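Local coordinates for PA14 domain-containing protein (Clostridium clariflavum, PDB 6QDI) that probably senses extracellular plant-biomass polysaccharides through tandem calcium-binding PA14 domains of a membrane-bound anti-sigma factor, at residues 55-60 / 123-128; 61-66 / 94-99. All coordinates share one frame; numbering follows the deposited sequence.

Interaction 1 of 2, residues 55-60 / 123-128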
loop_
_atom_site.group_PDB
_atom_site.type_symbol
_atom_site.label_atom_id
_atom_site.label_comp_id
_atom_site.label_asym_id
_atom_site.label_seq_id
_atom_site.Cartn_x
_atom_site.Cartn_y
_atom_site.Cartn_z
ATOM N N PRO A 55 18.256 19.046 14.957
ATOM C CA PRO A 55 18.728 18.817 16.315
ATOM C C PRO A 55 19.179 20.112 16.974
ATOM O O PRO A 55 19.594 21.044 16.291
ATOM C CB PRO A 55 19.941 17.916 16.123
ATOM C CG PRO A 55 20.439 18.286 14.762
ATOM C CD PRO A 55 19.225 18.606 13.949
ATOM N N LEU A 56 19.133 20.120 18.295
ATOM C CA LEU A 56 19.524 21.286 19.055
ATOM C C LEU A 56 21.035 21.319 19.301
ATOM O O LEU A 56 21.558 22.400 19.580
ATOM C CB LEU A 56 18.790 21.343 20.416
ATOM C CG LEU A 56 17.385 21.933 20.448
ATOM C CD1 LEU A 56 16.427 21.145 19.589
ATOM C CD2 LEU A 56 16.863 22.033 21.868
ATOM N N TYR A 57 21.724 20.180 19.292
ATOM C CA TYR A 57 23.128 20.077 19.705
ATOM C C TYR A 57 24.011 19.440 18.652
ATOM O O TYR A 57 23.522 18.656 17.815
ATOM C CB TYR A 57 23.233 19.273 21.008
ATOM C CG TYR A 57 22.266 19.763 22.093
ATOM C CD1 TYR A 57 22.525 20.908 22.812
ATOM C CD2 TYR A 57 21.083 19.060 22.375
ATOM C CE1 TYR A 57 21.637 21.366 23.790
ATOM C CE2 TYR A 57 20.189 19.500 23.340
ATOM C CZ TYR A 57 20.462 20.641 24.045
ATOM O OH TYR A 57 19.589 21.076 25.016
ATOM N N SER A 58 25.307 19.786 18.684
ATOM C CA SER A 58 26.363 19.138 17.886
ATOM C C SER A 58 26.923 17.922 18.621
ATOM O O SER A 58 27.898 17.988 19.354
ATOM C CB SER A 58 27.461 20.132 17.477
ATOM O OG SER A 58 26.897 21.147 16.672
ATOM N N GLU A 59 26.188 16.810 18.486
ATOM C CA GLU A 59 26.393 15.621 19.301
ATOM C C GLU A 59 26.018 14.377 18.507
ATOM O O GLU A 59 25.322 14.458 17.474
ATOM C CB GLU A 59 25.525 15.707 20.590
ATOM C CG GLU A 59 25.996 16.780 21.549
ATOM C CD GLU A 59 25.187 16.910 22.831
ATOM O OE1 GLU A 59 24.112 16.287 22.949
ATOM O OE2 GLU A 59 25.630 17.694 23.710
ATOM N N GLU A 60 26.520 13.235 18.973
ATOM C CA GLU A 60 26.040 11.925 18.497
ATOM C C GLU A 60 24.641 11.693 19.055
ATOM O O GLU A 60 24.456 11.557 20.274
ATOM C CB GLU A 60 26.966 10.782 18.892
ATOM C CG GLU A 60 26.580 9.503 18.189
ATOM C CD GLU A 60 27.497 8.345 18.469
ATOM O OE1 GLU A 60 27.806 8.111 19.659
ATOM O OE2 GLU A 60 27.850 7.617 17.508
ATOM N N TRP A 123 14.492 10.097 20.470
ATOM C CA TRP A 123 15.915 10.417 20.337
ATOM C C TRP A 123 16.527 10.701 21.706
ATOM O O TRP A 123 15.837 10.973 22.680
ATOM C CB TRP A 123 16.189 11.565 19.337
ATOM C CG TRP A 123 15.655 12.929 19.673
ATOM C CD1 TRP A 123 14.951 13.320 20.793
ATOM C CD2 TRP A 123 15.856 14.095 18.896
ATOM N NE1 TRP A 123 14.653 14.652 20.701
ATOM C CE2 TRP A 123 15.204 15.155 19.546
ATOM C CE3 TRP A 123 16.475 14.331 17.681
ATOM C CZ2 TRP A 123 15.184 16.444 19.017
ATOM C CZ3 TRP A 123 16.466 15.610 17.160
ATOM C CH2 TRP A 123 15.809 16.642 17.809
ATOM N N SER A 124 17.854 10.593 21.759
ATOM C CA SER A 124 18.631 11.079 22.893
ATOM C C SER A 124 20.011 11.513 22.370
ATOM O O SER A 124 20.466 11.142 21.281
ATOM C CB SER A 124 18.791 10.013 23.967
ATOM O OG SER A 124 19.641 8.964 23.551
ATOM N N SER A 125 20.682 12.293 23.197
ATOM C CA SER A 125 22.093 12.624 23.003
ATOM C C SER A 125 22.651 13.008 24.363
ATOM O O SER A 125 21.913 13.023 25.357
ATOM C CB SER A 125 22.223 13.753 21.996
ATOM O OG SER A 125 21.810 15.022 22.493
ATOM N N ALA A 126 23.914 13.391 24.429
ATOM C CA ALA A 126 24.483 13.815 25.724
ATOM C C ALA A 126 23.657 14.885 26.383
ATOM O O ALA A 126 23.426 14.820 27.621
ATOM C CB ALA A 126 25.899 14.271 25.535
ATOM N N SER A 127 23.156 15.838 25.609
ATOM C CA SER A 127 22.367 16.949 26.141
ATOM C C SER A 127 20.858 16.831 25.930
ATOM O O SER A 127 20.101 17.712 26.337
ATOM C CB SER A 127 22.855 18.256 25.514
ATOM O OG SER A 127 24.248 18.437 25.752
ATOM N N THR A 128 20.417 15.772 25.239
ATOM C CA THR A 128 18.993 15.539 24.960
ATOM C C THR A 128 18.519 14.345 25.763
ATOM O O THR A 128 18.877 13.189 25.445
ATOM C CB THR A 128 18.748 15.248 23.475
ATOM O OG1 THR A 128 19.344 16.282 22.691
ATOM C CG2 THR A 128 17.250 15.156 23.156
HETATM O O HOH W 1 20.488 19.727 28.108
HETATM O O HOH W 2 25.810 12.474 22.440
#
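E59 reaches across to the turn S125-T128 and is gripped there at both carboxylate oxygens. Its chain runs extended beyond CG (chi2 -180°), which carries the carboxylate to the turn. OE1 accepts two bonds: the hydroxyl S125 OG lies 2.7 Å from E59 OE1, nearly in line with the C-O bond, and the amide S127 N comes in on the syn side, 2.9 Å from E59 OE1 and 21° out of the carboxylate plane. The second oxygen uses its syn lone pair for S127 OG, at 2.6 Å from E59 OE2. Three donors thus fix the rotation of the carboxylate and would be expected to favour its ionised form.

The same serine packs against Y57: S127 CB sits 3.5 Å from the ring centroid and 3° off its normal, a CH-pi contact over the face, while L56 CB lies toward the rim of the opposite face. T128 OG1 approaches the ring edge, 3.3 Å from Y57 CD2. The contact lies at one end of a sheet in the first PA14 domain, where the loop leading into strand 59-68 comes beside the turn S125-T128, which follows on from its antiparallel neighbour. The turn itself is closed by paired backbone bonds between S125 and T128.

On the buried side the contact is purely apolar: P55 CA stands 3.9 Å from W123 CH2, meeting the indole obliquely. The solvent side is looser, and water replaces direct bonding there: one molecule donates to E60 O and accepts from A126 N, and another donates to S127 O, with a weak link to Y57 OH.

Interaction 2 of 2, residues 61-66 / 94-99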
loop_
_atom_site.group_PDB
_atom_site.type_symbol
_atom_site.label_atom_id
_atom_site.label_comp_id
_atom_site.label_asym_id
_atom_site.label_seq_id
_atom_site.Cartn_x
_atom_site.Cartn_y
_atom_site.Cartn_z
ATOM N N TYR A 61 23.678 11.567 18.137
ATOM C CA TYR A 61 22.288 11.248 18.495
ATOM C C TYR A 61 22.038 9.772 18.364
ATOM O O TYR A 61 22.576 9.105 17.469
ATOM C CB TYR A 61 21.317 12.018 17.598
ATOM C CG TYR A 61 21.075 13.421 18.091
ATOM C CD1 TYR A 61 22.012 14.433 17.864
ATOM C CD2 TYR A 61 19.950 13.736 18.829
ATOM C CE1 TYR A 61 21.812 15.709 18.343
ATOM C CE2 TYR A 61 19.750 15.030 19.310
ATOM C CZ TYR A 61 20.678 16.020 19.057
ATOM O OH TYR A 61 20.511 17.318 19.498
ATOM N N THR A 62 21.246 9.251 19.302
ATOM C CA THR A 62 20.650 7.926 19.180
ATOM C C THR A 62 19.183 8.076 18.867
ATOM O O THR A 62 18.508 8.895 19.507
ATOM C CB THR A 62 20.807 7.116 20.474
ATOM O OG1 THR A 62 22.200 7.016 20.783
ATOM C CG2 THR A 62 20.245 5.712 20.324
ATOM N N PHE A 63 18.716 7.351 17.840
ATOM C CA PHE A 63 17.301 7.249 17.519
ATOM C C PHE A 63 16.797 5.886 17.948
ATOM O O PHE A 63 17.497 4.878 17.701
ATOM C CB PHE A 63 17.057 7.487 16.013
ATOM C CG PHE A 63 17.323 8.928 15.628
ATOM C CD1 PHE A 63 18.608 9.363 15.280
ATOM C CD2 PHE A 63 16.322 9.861 15.678
ATOM C CE1 PHE A 63 18.855 10.695 15.021
ATOM C CE2 PHE A 63 16.554 11.171 15.384
ATOM C CZ PHE A 63 17.812 11.602 15.038
ATOM N N TYR A 64 15.642 5.864 18.598
ATOM C CA TYR A 64 15.043 4.649 19.092
ATOM C C TYR A 64 13.709 4.460 18.384
ATOM O O TYR A 64 12.901 5.402 18.324
ATOM C CB TYR A 64 14.759 4.719 20.601
ATOM C CG TYR A 64 15.917 5.170 21.452
ATOM C CD1 TYR A 64 16.246 6.508 21.565
ATOM C CD2 TYR A 64 16.663 4.263 22.177
ATOM C CE1 TYR A 64 17.284 6.942 22.384
ATOM C CE2 TYR A 64 17.710 4.684 23.012
ATOM C CZ TYR A 64 18.036 6.001 23.062
ATOM O OH TYR A 64 19.075 6.384 23.889
ATOM N N ILE A 65 13.453 3.237 17.939
ATOM C CA ILE A 65 12.183 2.872 17.387
ATOM C C ILE A 65 11.574 1.717 18.156
ATOM O O ILE A 65 12.232 0.726 18.432
ATOM C CB ILE A 65 12.318 2.581 15.894
ATOM C CG1 ILE A 65 12.553 3.926 15.156
ATOM C CG2 ILE A 65 11.037 1.975 15.344
ATOM C CD1 ILE A 65 12.602 3.977 13.662
ATOM N N SER A 66 10.290 1.875 18.481
ATOM C CA SER A 66 9.397 0.784 18.894
ATOM C C SER A 66 8.467 0.538 17.721
ATOM O O SER A 66 7.904 1.508 17.191
ATOM C CB SER A 66 8.599 1.218 20.137
ATOM O OG SER A 66 9.440 1.662 21.177
ATOM N N GLY A 94 19.616 3.364 16.231
ATOM C CA GLY A 94 20.667 3.745 15.289
ATOM C C GLY A 94 21.256 5.070 15.759
ATOM O O GLY A 94 20.562 5.900 16.360
ATOM N N LYS A 95 22.545 5.273 15.465
ATOM C CA LYS A 95 23.262 6.465 15.931
ATOM C C LYS A 95 23.789 7.249 14.744
ATOM O O LYS A 95 24.146 6.645 13.708
ATOM C CB LYS A 95 24.420 6.048 16.839
ATOM C CG LYS A 95 23.959 5.434 18.150
ATOM C CD LYS A 95 25.099 5.272 19.129
ATOM C CE LYS A 95 25.882 4.020 18.844
ATOM N NZ LYS A 95 26.677 3.665 20.051
ATOM N N ILE A 96 23.867 8.568 14.905
ATOM C CA ILE A 96 24.432 9.445 13.867
ATOM C C ILE A 96 24.836 10.787 14.488
ATOM O O ILE A 96 24.109 11.326 15.342
ATOM C CB ILE A 96 23.437 9.660 12.698
ATOM C CG1 ILE A 96 24.077 10.470 11.560
ATOM C CG2 ILE A 96 22.125 10.251 13.168
ATOM C CD1 ILE A 96 23.287 10.357 10.280
ATOM N N TYR A 97 26.001 11.299 14.101
ATOM C CA TYR A 97 26.459 12.604 14.523
ATOM C C TYR A 97 25.750 13.698 13.732
ATOM O O TYR A 97 25.716 13.635 12.512
ATOM C CB TYR A 97 27.961 12.717 14.310
ATOM C CG TYR A 97 28.466 13.990 14.879
ATOM C CD1 TYR A 97 28.717 14.091 16.229
ATOM C CD2 TYR A 97 28.599 15.103 14.094
ATOM C CE1 TYR A 97 29.143 15.259 16.776
ATOM C CE2 TYR A 97 29.023 16.288 14.639
ATOM C CZ TYR A 97 29.272 16.348 15.993
ATOM O OH TYR A 97 29.728 17.495 16.607
ATOM N N LEU A 98 25.191 14.693 14.420
ATOM C CA LEU A 98 24.494 15.804 13.792
ATOM C C LEU A 98 25.019 17.112 14.374
ATOM O O LEU A 98 25.535 17.127 15.498
ATOM C CB LEU A 98 22.989 15.693 13.964
ATOM C CG LEU A 98 22.333 14.376 13.515
ATOM C CD1 LEU A 98 20.886 14.354 13.943
ATOM C CD2 LEU A 98 22.412 14.230 12.019
ATOM N N GLU A 99 24.873 18.178 13.598
ATOM C CA GLU A 99 25.284 19.512 13.982
ATOM C C GLU A 99 24.101 20.360 14.436
ATOM O O GLU A 99 23.032 20.402 13.807
ATOM C CB GLU A 99 25.937 20.216 12.786
ATOM C CG GLU A 99 27.222 19.571 12.300
ATOM C CD GLU A 99 27.942 20.395 11.223
ATOM O OE1 GLU A 99 28.615 21.296 11.548
ATOM O OE2 GLU A 99 27.743 19.973 10.046
#
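Y61 and I96 face each other as an antiparallel hydrogen-bonded pair, and F63 with G94 forms the next one. Of the four backbone bonds, F63 N to G94 O is the straightest, 2.8 Å with 175° at the hydrogen. Y61 N also lies 2.8 Å from I96 O, but stands above that carbonyl plane. Between these pairs, T62 and K95 make a non-hydrogen-bonded pair with a CA-CA distance of 4.4 Å, and K95 CA makes a bent CA-H...O contact with Y61 O, 3.1 Å between K95 CA and Y61 O.

The two faces of the ribbon differ. On that of T62 and K95 the side chains lie side by side and point the same way, T62 OG1 resting 3.5 Å from K95 CG; the lysine then bends at chi3 (-82°), and its amino end departs from T62. On the other face the contacts are apolar. I96 CG2 meets F63 near the plane of its ring, 3.8 Å from F63 CE1, and the side chains cross obliquely. L98 CD1 is shared between the rings: it lies 4.1 Å from Y61 CD1, where the leucine and tyrosine side chains cross at about a right angle, and 4.3 Å from F63 CZ, at the ring edge.

Farther out, Y61 OH accepts a hydrogen bond from Y57 N, fixing the far end of that side chain, and its ring meets W123 with the planes at about 40°. F63 packs on W123 and on L73 and I75 of strand 71-75, which belongs to the other sheet. Backbone bonds of T62 with S124 and Y64 with E122 tie the other flank to strand 117-125, so strand 59-68 lies between it and 93-98; the face of Y61 and F63 is turned to the interior between two antiparallel sheets, the beta-sandwich arrangement of the PA14 domain.

Both interactions use strand 59-68, but on its two flanks: interaction 1 joins its start to the end of segment 123-128, interaction 2 joins the following residues, Y61 to F63, to strand 93-98. Their centres are about 9 Å apart, and interaction 2 is nested inside the chain loop that interaction 1 closes. Interaction 1 is a surface contact, with two of its ten touching residues buried, and depends on a carboxylate, hydroxyls and water. In interaction 2 four of seven are buried, and regular backbone bonding is backed by apolar side chains. The contacts meet directly: S124 OG lies 2.7 Å from Y64 OH, probably hydrogen-bonded, and S124 O lies 2.8 Å from T62 N, continuing the sheet.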